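Local coordinates for protein alpha-fucosidase GH29 (Fusarium graminearum, PDB 4PSR) that hydrolyses alpha-L-fucosides, probably including the alpha-1,6-linked fucose on the reducing-end N-acetylglucosamine of glycoprotein glycans, at residues A[50-55]-A[76-81]; A[168-173]-A[212-217]; A[374-379]-A[415-420]; A[517-522]-A[526-531]. One frame throughout, in Å; residues are numbered along the deposited sequence.

Interaction 1: A[50-55]-A[76-81]; sequences RNMYEP and ENFIKG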
# COMPACT_ATOMS: atom_id res chain seq x y z
N ARG A 50 -9.86 22.19 4.56
CA ARG A 50 -11.31 21.97 4.50
C ARG A 50 -11.97 22.38 5.82
O ARG A 50 -12.97 23.12 5.84
CB ARG A 50 -11.57 20.49 4.24
CG ARG A 50 -12.93 19.94 4.75
CD ARG A 50 -13.08 18.49 4.30
NE ARG A 50 -14.31 17.84 4.77
CZ ARG A 50 -15.48 17.99 4.16
NH1 ARG A 50 -15.60 18.79 3.13
NH2 ARG A 50 -16.53 17.32 4.61
N ASN A 51 -11.43 21.89 6.93
CA ASN A 51 -12.12 22.04 8.22
C ASN A 51 -12.01 23.44 8.82
O ASN A 51 -12.83 23.79 9.67
CB ASN A 51 -11.66 20.98 9.22
CG ASN A 51 -11.97 19.57 8.77
OD1 ASN A 51 -11.06 18.78 8.52
ND2 ASN A 51 -13.25 19.23 8.68
N MET A 52 -11.03 24.25 8.42
CA MET A 52 -10.92 25.61 8.92
C MET A 52 -12.19 26.41 8.60
O MET A 52 -12.47 27.42 9.26
CB MET A 52 -9.68 26.32 8.34
CG MET A 52 -9.66 26.43 6.81
SD MET A 52 -8.35 27.50 6.18
CE MET A 52 -9.12 29.12 6.32
N TYR A 53 -12.93 26.00 7.58
CA TYR A 53 -14.16 26.67 7.17
C TYR A 53 -15.42 26.03 7.76
O TYR A 53 -16.51 26.58 7.63
CB TYR A 53 -14.31 26.63 5.67
CG TYR A 53 -13.27 27.34 4.84
CD1 TYR A 53 -13.33 28.71 4.64
CD2 TYR A 53 -12.28 26.63 4.16
CE1 TYR A 53 -12.42 29.36 3.82
CE2 TYR A 53 -11.38 27.26 3.33
CZ TYR A 53 -11.45 28.63 3.16
OH TYR A 53 -10.55 29.27 2.31
N GLU A 54 -15.30 24.85 8.34
CA GLU A 54 -16.47 24.07 8.74
C GLU A 54 -17.21 24.78 9.89
O GLU A 54 -16.59 25.18 10.85
CB GLU A 54 -16.05 22.67 9.19
CG GLU A 54 -17.20 21.74 9.52
CD GLU A 54 -16.73 20.41 10.04
OE1 GLU A 54 -15.50 20.22 10.16
OE2 GLU A 54 -17.58 19.54 10.32
N PRO A 55 -18.54 24.91 9.79
CA PRO A 55 -19.26 25.55 10.89
C PRO A 55 -19.05 24.84 12.22
O PRO A 55 -19.12 23.61 12.27
CB PRO A 55 -20.73 25.46 10.44
CG PRO A 55 -20.66 25.49 8.98
CD PRO A 55 -19.39 24.74 8.60
N GLU A 76 -6.21 30.43 1.03
CA GLU A 76 -5.26 30.94 0.06
C GLU A 76 -4.17 31.80 0.71
O GLU A 76 -3.06 31.91 0.17
CB GLU A 76 -5.98 31.72 -1.05
CG GLU A 76 -6.68 33.02 -0.63
CD GLU A 76 -8.09 32.86 -0.05
OE1 GLU A 76 -8.56 31.74 0.26
OE2 GLU A 76 -8.75 33.92 0.13
N ASN A 77 -4.44 32.38 1.88
CA ASN A 77 -3.40 33.15 2.58
C ASN A 77 -2.18 32.30 3.01
O ASN A 77 -1.08 32.84 3.18
CB ASN A 77 -3.96 33.84 3.83
CG ASN A 77 -4.78 35.08 3.53
OD1 ASN A 77 -5.04 35.44 2.38
ND2 ASN A 77 -5.22 35.74 4.60
N PHE A 78 -2.37 31.00 3.27
CA PHE A 78 -1.21 30.16 3.60
C PHE A 78 -0.25 30.03 2.41
O PHE A 78 0.97 29.87 2.60
CB PHE A 78 -1.64 28.76 4.05
CG PHE A 78 -2.32 28.71 5.41
CD1 PHE A 78 -1.63 28.95 6.57
CD2 PHE A 78 -3.66 28.38 5.49
CE1 PHE A 78 -2.28 28.86 7.81
CE2 PHE A 78 -4.29 28.28 6.71
CZ PHE A 78 -3.61 28.53 7.86
N ILE A 79 -0.79 30.12 1.21
CA ILE A 79 -0.01 30.00 -0.03
C ILE A 79 0.59 31.35 -0.42
O ILE A 79 1.78 31.45 -0.73
CB ILE A 79 -0.91 29.46 -1.16
CG1 ILE A 79 -1.31 28.01 -0.83
CG2 ILE A 79 -0.19 29.55 -2.54
CD1 ILE A 79 -2.48 27.48 -1.61
N LYS A 80 -0.22 32.41 -0.37
CA LYS A 80 0.24 33.74 -0.80
C LYS A 80 0.90 34.55 0.31
O LYS A 80 1.63 35.52 0.04
CB LYS A 80 -0.92 34.51 -1.43
CG LYS A 80 -1.27 33.96 -2.80
CD LYS A 80 -2.37 34.74 -3.51
CE LYS A 80 -2.47 34.29 -4.95
NZ LYS A 80 -3.47 35.11 -5.71
N GLY A 81 0.69 34.12 1.56
CA GLY A 81 1.29 34.75 2.72
C GLY A 81 0.42 35.85 3.34
O GLY A 81 -0.24 36.64 2.64
O HOH W 1 -11.24 31.41 0.85
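Tyr53 OH is held from two sources: a water that lies 2.7 Å from it and bridges to Glu76, and the backbone N of Tyr75, just ahead of the second segment. The contact belongs to the long excursion between the first two strands, 29-33 and 119-125, of the TIM barrel, where the turn that follows helix 48-51 meets helix 76-80. The water donates to Glu76 OE1 over 2.8 Å, so the phenol and the carboxylate, whose OH and OE1 atoms stand 3.8 Å apart, are linked through the water. Ring and carboxylate are nearly parallel, with 17° between their planes, although the two side chains run almost perpendicular to each other. Glu76 CG sits between the backbone N and the carbonyl carbon, and a bend at chi2 (-84°) turns the carboxylate toward Tyr53. Its side chain also touches Leu191 and Leu194 of helix 189-195.

A type I turn from Asn51 to Glu54 presents Met52 and Tyr53 together; Asn51 ND2 donates to Glu54 OE1 (2.9 Å) from above the carboxylate plane. Phe78, in turn, stacks edge-to-face with Tyr67 and Trp73. Met52 serves both aromatic residues: its CE lies over one face of the Tyr53 ring, offset toward the rim, while its SD meets the edge of Phe78, 4.2 Å from CE2.

Interaction 2: A[168-173]-A[212-217]; sequences IAMHQA and REMLDH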
# COMPACT_ATOMS: atom_id res chain seq x y z
N ILE A 168 4.39 9.17 -7.31
CA ILE A 168 3.77 10.48 -7.14
C ILE A 168 2.33 10.26 -6.69
O ILE A 168 1.59 9.51 -7.36
CB ILE A 168 3.79 11.31 -8.44
CG1 ILE A 168 5.24 11.61 -8.89
CG2 ILE A 168 2.97 12.60 -8.28
CD1 ILE A 168 5.98 12.62 -8.04
N ALA A 169 1.93 10.88 -5.59
CA ALA A 169 0.55 10.81 -5.09
C ALA A 169 -0.24 12.04 -5.48
O ALA A 169 0.21 13.20 -5.34
CB ALA A 169 0.52 10.59 -3.57
N MET A 170 -1.45 11.77 -5.99
CA MET A 170 -2.36 12.77 -6.52
C MET A 170 -3.73 12.58 -5.88
O MET A 170 -4.29 11.49 -5.96
CB MET A 170 -2.46 12.62 -8.02
CG MET A 170 -1.16 12.85 -8.77
SD MET A 170 -0.63 14.57 -8.79
CE MET A 170 -1.79 15.22 -10.02
N HIS A 171 -4.25 13.63 -5.26
CA HIS A 171 -5.53 13.55 -4.55
C HIS A 171 -6.49 14.66 -5.04
O HIS A 171 -7.31 15.18 -4.28
CB HIS A 171 -5.37 13.65 -3.00
CG HIS A 171 -4.18 12.95 -2.39
ND1 HIS A 171 -4.30 12.14 -1.29
CD2 HIS A 171 -2.85 13.00 -2.68
CE1 HIS A 171 -3.09 11.73 -0.91
NE2 HIS A 171 -2.20 12.24 -1.74
N GLN A 172 -6.42 14.96 -6.34
CA GLN A 172 -7.03 16.19 -6.85
C GLN A 172 -8.50 16.05 -7.28
O GLN A 172 -9.12 17.05 -7.61
CB GLN A 172 -6.15 16.85 -7.91
CG GLN A 172 -6.26 16.38 -9.35
CD GLN A 172 -5.64 15.03 -9.67
OE1 GLN A 172 -5.37 14.22 -8.77
NE2 GLN A 172 -5.41 14.76 -10.96
N ALA A 173 -9.06 14.85 -7.19
CA ALA A 173 -10.49 14.67 -7.47
C ALA A 173 -11.37 15.25 -6.39
O ALA A 173 -12.40 15.90 -6.69
CB ALA A 173 -10.82 13.22 -7.67
N ARG A 212 -1.56 14.88 -16.64
CA ARG A 212 -0.78 14.87 -17.87
C ARG A 212 0.50 15.70 -17.73
O ARG A 212 1.59 15.27 -18.12
CB ARG A 212 -1.63 15.39 -19.03
CG ARG A 212 -0.81 15.73 -20.27
CD ARG A 212 -1.65 15.84 -21.53
NE ARG A 212 -2.66 16.88 -21.38
CZ ARG A 212 -3.46 17.30 -22.35
NH1 ARG A 212 -4.34 18.25 -22.09
NH2 ARG A 212 -3.38 16.77 -23.56
N GLU A 213 0.35 16.90 -17.19
CA GLU A 213 1.47 17.84 -17.05
C GLU A 213 2.47 17.27 -16.06
O GLU A 213 3.68 17.24 -16.31
CB GLU A 213 0.96 19.20 -16.57
CG GLU A 213 2.00 20.32 -16.57
CD GLU A 213 1.39 21.58 -16.05
OE1 GLU A 213 0.97 21.57 -14.87
OE2 GLU A 213 1.18 22.56 -16.83
N MET A 214 1.98 16.77 -14.92
CA MET A 214 2.86 16.22 -13.90
C MET A 214 3.61 15.02 -14.45
O MET A 214 4.82 14.87 -14.25
CB MET A 214 2.06 15.84 -12.63
CG MET A 214 2.88 15.08 -11.55
SD MET A 214 3.08 13.32 -11.89
CE MET A 214 1.39 12.75 -11.69
N LEU A 215 2.93 14.14 -15.17
CA LEU A 215 3.58 12.87 -15.51
C LEU A 215 4.58 13.05 -16.67
O LEU A 215 5.60 12.34 -16.70
CB LEU A 215 2.56 11.77 -15.75
CG LEU A 215 1.72 11.74 -17.04
CD1 LEU A 215 2.49 11.07 -18.18
CD2 LEU A 215 0.38 11.03 -16.82
N ASP A 216 4.32 13.99 -17.56
CA ASP A 216 5.31 14.33 -18.58
C ASP A 216 6.52 15.05 -17.96
O ASP A 216 7.64 14.94 -18.46
CB ASP A 216 4.69 15.21 -19.69
CG ASP A 216 3.79 14.43 -20.65
OD1 ASP A 216 3.96 13.20 -20.84
OD2 ASP A 216 2.93 15.09 -21.27
N HIS A 217 6.30 15.74 -16.84
CA HIS A 217 7.34 16.53 -16.17
C HIS A 217 8.33 15.67 -15.40
O HIS A 217 9.53 15.95 -15.40
CB HIS A 217 6.65 17.51 -15.21
CG HIS A 217 7.53 18.57 -14.61
ND1 HIS A 217 8.28 19.45 -15.37
CD2 HIS A 217 7.66 18.97 -13.32
CE1 HIS A 217 8.87 20.31 -14.56
NE2 HIS A 217 8.52 20.05 -13.32
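Met214 bridges strand 165-170 and helix 200-218, meeting Ile168 and Met170 in a wholly apolar contact. Against Ile168 the closest approach is made by sulfur: Met214 SD lies 3.7 Å from Ile168 CG2, and its CE is nearly as close, at 3.8 Å from the same methyl. These two side chains slide past each other, so the bent end of the methionine rests alongside the gamma branch of the isoleucine. Met170 makes a different approach, tip to tip: its CG is 3.9 Å and its SD 4.0 Å from Met214 CE. Both methionines are folded. Met214 leaves the helix with CG anti to the backbone N (chi1 173°), then turns at chi2 and chi3, which puts SD against Ile168 and CE between Ile168 and Met170.

The polar groups nearby bind elsewhere. Glu213 is held by Trp133, Ser135 and Lys136, and Asp216 forms a salt bridge with Arg259 of the following helix, 246-263.

Backbone hydrogen bonds join Ile168 and Met170 to strand 222-225, and Ala169 to strand 119-125. Ile168 and Met170 direct CB toward the helix, whereas that of Ala169 points away from it. Just beyond the strand end, His171 touches the bound fucose, and its ND1 is hydrogen-bonded to Asp226. Strand 165-170, helix 200-218 and the parallel neighbour 222-225 thus form a beta-alpha-beta crossover, the repeating element of the TIM barrel.

Interaction 3: A[374-379]-A[415-420]; sequences YDTRAW and VLYVTV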
# COMPACT_ATOMS: atom_id res chain seq x y z
N TYR A 374 12.20 -8.58 0.09
CA TYR A 374 12.34 -8.21 -1.31
C TYR A 374 12.34 -9.44 -2.19
O TYR A 374 12.90 -10.48 -1.83
CB TYR A 374 13.64 -7.49 -1.53
CG TYR A 374 13.85 -6.27 -0.67
CD1 TYR A 374 13.06 -5.13 -0.79
CD2 TYR A 374 14.93 -6.21 0.20
CE1 TYR A 374 13.32 -3.99 -0.03
CE2 TYR A 374 15.20 -5.10 0.97
CZ TYR A 374 14.41 -3.97 0.84
OH TYR A 374 14.70 -2.87 1.58
N ASP A 375 11.72 -9.29 -3.36
CA ASP A 375 11.78 -10.32 -4.40
C ASP A 375 11.07 -11.61 -4.03
O ASP A 375 11.15 -12.58 -4.78
CB ASP A 375 13.25 -10.65 -4.79
CG ASP A 375 14.04 -9.44 -5.22
OD1 ASP A 375 13.48 -8.40 -5.59
OD2 ASP A 375 15.29 -9.51 -5.14
N THR A 376 10.35 -11.65 -2.92
CA THR A 376 9.58 -12.83 -2.52
C THR A 376 8.13 -12.70 -3.00
O THR A 376 7.72 -11.66 -3.52
CB THR A 376 9.56 -13.06 -0.98
OG1 THR A 376 8.80 -12.03 -0.31
CG2 THR A 376 10.97 -13.15 -0.39
N ARG A 377 7.37 -13.77 -2.85
CA ARG A 377 5.95 -13.76 -3.09
C ARG A 377 5.24 -14.42 -1.91
O ARG A 377 5.83 -15.21 -1.14
CB ARG A 377 5.63 -14.54 -4.37
CG ARG A 377 6.22 -13.97 -5.66
CD ARG A 377 5.59 -12.63 -6.00
NE ARG A 377 6.11 -12.07 -7.26
CZ ARG A 377 7.16 -11.27 -7.36
NH1 ARG A 377 7.86 -10.88 -6.30
NH2 ARG A 377 7.56 -10.83 -8.54
N ALA A 378 3.96 -14.13 -1.77
CA ALA A 378 3.16 -14.72 -0.74
C ALA A 378 3.06 -16.22 -0.94
O ALA A 378 3.10 -16.73 -2.07
CB ALA A 378 1.76 -14.08 -0.79
N TRP A 379 2.92 -16.93 0.17
CA TRP A 379 2.61 -18.36 0.15
C TRP A 379 1.09 -18.48 -0.08
O TRP A 379 0.49 -17.52 -0.51
CB TRP A 379 3.03 -18.98 1.48
CG TRP A 379 3.20 -20.47 1.47
CD1 TRP A 379 3.53 -21.25 0.40
CD2 TRP A 379 3.08 -21.34 2.59
NE1 TRP A 379 3.62 -22.57 0.80
CE2 TRP A 379 3.32 -22.66 2.13
CE3 TRP A 379 2.74 -21.15 3.93
CZ2 TRP A 379 3.28 -23.76 2.97
CZ3 TRP A 379 2.72 -22.25 4.78
CH2 TRP A 379 2.98 -23.55 4.28
N VAL A 415 11.78 -22.47 -1.32
CA VAL A 415 12.22 -21.94 -0.04
C VAL A 415 11.05 -21.20 0.63
O VAL A 415 10.43 -20.31 0.02
CB VAL A 415 13.42 -20.99 -0.15
CG1 VAL A 415 13.72 -20.38 1.19
CG2 VAL A 415 14.67 -21.73 -0.68
N LEU A 416 10.73 -21.60 1.85
CA LEU A 416 9.72 -20.92 2.66
C LEU A 416 10.44 -20.17 3.77
O LEU A 416 11.22 -20.76 4.53
CB LEU A 416 8.75 -21.93 3.26
CG LEU A 416 7.54 -21.42 4.07
CD1 LEU A 416 6.54 -20.64 3.18
CD2 LEU A 416 6.87 -22.57 4.81
N TYR A 417 10.17 -18.87 3.86
CA TYR A 417 10.66 -18.04 4.95
C TYR A 417 9.57 -17.95 6.01
O TYR A 417 8.42 -17.62 5.70
CB TYR A 417 11.03 -16.64 4.46
CG TYR A 417 12.15 -16.68 3.43
CD1 TYR A 417 13.47 -16.82 3.83
CD2 TYR A 417 11.87 -16.64 2.07
CE1 TYR A 417 14.48 -16.88 2.92
CE2 TYR A 417 12.90 -16.73 1.14
CZ TYR A 417 14.19 -16.83 1.57
OH TYR A 417 15.22 -16.94 0.63
N VAL A 418 9.94 -18.29 7.23
CA VAL A 418 9.06 -18.25 8.39
C VAL A 418 9.58 -17.19 9.32
O VAL A 418 10.62 -17.37 9.98
CB VAL A 418 9.04 -19.59 9.12
CG1 VAL A 418 8.14 -19.50 10.36
CG2 VAL A 418 8.60 -20.70 8.17
N THR A 419 8.89 -16.07 9.35
CA THR A 419 9.35 -14.92 10.11
C THR A 419 8.55 -14.82 11.40
O THR A 419 7.33 -14.71 11.37
CB THR A 419 9.28 -13.59 9.29
OG1 THR A 419 10.14 -13.67 8.15
CG2 THR A 419 9.74 -12.43 10.12
N VAL A 420 9.24 -14.90 12.54
CA VAL A 420 8.61 -14.91 13.85
C VAL A 420 8.78 -13.53 14.47
O VAL A 420 9.84 -12.93 14.40
CB VAL A 420 9.17 -16.06 14.77
CG1 VAL A 420 10.65 -15.88 15.09
CG2 VAL A 420 8.34 -16.23 16.04
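Trp379 and Leu416 both carry CG anti to the backbone N, with chi1 -161° and -175°, which brings the two side chains across each other at about a right angle. Leu416 CD1 sits over one face of the indole, 3.8 Å from the centroid of the five-membered ring and only 18° off its normal, a CH-pi contact; the nearest ring atom, Trp379 CD2, is 3.6 Å away. The other methyl, Leu416 CD2, covers the benzo end at 4.0 Å from Trp379 CH2. Phe407 stacks edge-to-face on the same tryptophan.

A lighter contact lies earlier in the loop, where Thr376 CG2 approaches Tyr417 CE2 obliquely at 4.3 Å. The hydroxyls are engaged elsewhere, Tyr417 OH with Glu371 and Thr376 OG1 with Val373 O.

Segment 374-379 follows helix 353-369 of the barrel domain, and strand 415-420 belongs to the antiparallel sheet of the C-terminal domain, so the contact joins the two. Arg377 forms salt bridges with Glu22 and Asp26 on the barrel side, and its NH1 also donates to Thr376 O (2.9 Å). Across the contact itself, cohesion is dispersive, with the methyls of Leu416 spread over the indole.

Interaction 4: A[517-522]-A[526-531]; sequences VALALG and TVFLTE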
# COMPACT_ATOMS: atom_id res chain seq x y z
N VAL A 517 -2.70 -25.58 -4.55
CA VAL A 517 -2.98 -24.32 -3.88
C VAL A 517 -3.85 -24.63 -2.67
O VAL A 517 -4.91 -25.26 -2.81
CB VAL A 517 -3.72 -23.33 -4.81
CG1 VAL A 517 -4.07 -22.04 -4.06
CG2 VAL A 517 -2.85 -23.02 -6.03
N ALA A 518 -3.42 -24.19 -1.49
CA ALA A 518 -4.25 -24.24 -0.28
C ALA A 518 -5.22 -23.05 -0.24
O ALA A 518 -4.86 -21.94 -0.67
CB ALA A 518 -3.39 -24.27 0.94
N LEU A 519 -6.44 -23.31 0.22
CA LEU A 519 -7.50 -22.30 0.29
C LEU A 519 -8.11 -22.23 1.69
O LEU A 519 -8.52 -23.23 2.26
CB LEU A 519 -8.60 -22.60 -0.73
CG LEU A 519 -8.18 -22.71 -2.19
CD1 LEU A 519 -9.35 -23.18 -3.06
CD2 LEU A 519 -7.63 -21.38 -2.71
N ALA A 520 -8.20 -21.02 2.24
CA ALA A 520 -8.95 -20.80 3.47
C ALA A 520 -10.45 -20.80 3.17
O ALA A 520 -10.86 -21.03 2.03
CB ALA A 520 -8.52 -19.46 4.09
N LEU A 521 -11.28 -20.53 4.19
CA LEU A 521 -12.68 -20.23 3.93
C LEU A 521 -12.74 -18.91 3.16
O LEU A 521 -12.02 -17.97 3.50
CB LEU A 521 -13.45 -20.11 5.25
CG LEU A 521 -13.43 -21.29 6.21
CD1 LEU A 521 -14.37 -20.99 7.38
CD2 LEU A 521 -13.86 -22.56 5.51
N GLY A 522 -13.58 -18.85 2.14
CA GLY A 522 -13.71 -17.66 1.34
C GLY A 522 -14.14 -17.94 -0.08
O GLY A 522 -14.61 -19.03 -0.40
N THR A 526 -11.32 -16.99 -10.82
CA THR A 526 -10.30 -17.44 -11.77
C THR A 526 -9.01 -16.64 -11.62
O THR A 526 -7.92 -17.18 -11.69
CB THR A 526 -10.80 -17.29 -13.23
OG1 THR A 526 -11.76 -18.33 -13.51
CG2 THR A 526 -9.67 -17.37 -14.23
N VAL A 527 -9.13 -15.33 -11.39
CA VAL A 527 -7.94 -14.50 -11.22
C VAL A 527 -7.15 -14.95 -9.98
O VAL A 527 -5.93 -15.09 -10.04
CB VAL A 527 -8.32 -13.03 -11.09
CG1 VAL A 527 -7.14 -12.18 -10.66
CG2 VAL A 527 -8.86 -12.51 -12.44
N PHE A 528 -7.85 -15.20 -8.87
CA PHE A 528 -7.19 -15.64 -7.65
C PHE A 528 -6.42 -16.93 -7.91
O PHE A 528 -5.25 -17.02 -7.60
CB PHE A 528 -8.20 -15.83 -6.51
CG PHE A 528 -7.54 -16.18 -5.19
CD1 PHE A 528 -7.00 -17.44 -4.98
CD2 PHE A 528 -7.51 -15.26 -4.14
CE1 PHE A 528 -6.39 -17.75 -3.78
CE2 PHE A 528 -6.90 -15.56 -2.96
CZ PHE A 528 -6.36 -16.81 -2.77
N LEU A 529 -7.09 -17.92 -8.46
CA LEU A 529 -6.50 -19.25 -8.56
C LEU A 529 -5.33 -19.22 -9.53
O LEU A 529 -4.26 -19.81 -9.27
CB LEU A 529 -7.59 -20.26 -8.96
CG LEU A 529 -8.66 -20.51 -7.90
CD1 LEU A 529 -9.95 -21.10 -8.54
CD2 LEU A 529 -8.13 -21.37 -6.75
N THR A 530 -5.48 -18.49 -10.63
CA THR A 530 -4.43 -18.34 -11.61
C THR A 530 -3.21 -17.69 -10.96
O THR A 530 -2.09 -18.18 -11.10
CB THR A 530 -4.90 -17.50 -12.81
OG1 THR A 530 -5.98 -18.18 -13.46
CG2 THR A 530 -3.78 -17.28 -13.82
N GLU A 531 -3.41 -16.58 -10.25
CA GLU A 531 -2.25 -15.90 -9.64
C GLU A 531 -1.58 -16.76 -8.57
O GLU A 531 -0.36 -16.68 -8.37
CB GLU A 531 -2.66 -14.54 -9.06
CG GLU A 531 -1.43 -13.64 -8.78
CD GLU A 531 -1.78 -12.43 -7.95
OE1 GLU A 531 -2.16 -12.62 -6.78
OE2 GLU A 531 -1.69 -11.29 -8.46
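This is an apolar strand-helix contact in the beta-rich C-terminal region, where helix 526-532 packs against strand 516-519. The region holds two four-stranded antiparallel sheets. Strand 516-519 is an outermost strand of one, and strand 522-524, which leads almost directly into the helix, is an outermost strand of the other. The short connection therefore brings the helix back against strand 516-519.

The close approaches all use one methyl of Leu519. Its CD2 lies 4.0 Å from Phe528 CE1 and 4.1 Å from Leu529 CD2, and so touches both of these consecutive helix residues. Val517 also points toward the helix, at a longer distance. The approach to the phenyl ring is oblique, and the side chains of Leu519 and Phe528 slide past each other in opposite directions, whereas Leu519 and Leu529 cross at roughly a right angle. The two helix residues leave the backbone differently: Phe528 has CG anti to the backbone N (chi1 -175°), while Leu529 has CG beside its own backbone N (chi1 -67°), and their ends nevertheless converge on Leu519. Phe524 adds an edge-to-face stack to Phe528.

Polar groups tie the helix to its surroundings. Phe528 N is bonded to Asp525 OD1 at the start of the helix, and Glu531 forms salt bridges with Arg25 and Arg297, which come from the barrel domain. Within the helix, Thr526 O accepts two bonds from one residue: Thr530 N at 3.0 Å and Thr530 OG1 at 2.8 Å reach it from opposite faces of the carbonyl plane.

How the interactions relate
Nearly all the touching residues are buried; Glu76 of interaction 1 is partly exposed. Interaction 2 belongs to the barrel proper, joining a strand to its helix, and interaction 1 to a peripheral excursion of the same domain, with centres 23 Å apart. Interactions 3 and 4 lie nearer each other, about 7 Å apart at their closest atoms, and involve the beta-rich C-terminal part: one joins the loop after the last barrel-domain helix, 353-369, to a sheet, the other a strand and helix local in sequence. Only interaction 1 has a water bridging its segments. Sulfur and methyl groups meet in interaction 2, a methyl-indole CH-pi contact marks interaction 3, and the close contacts of interaction 4 centre on one leucine methyl.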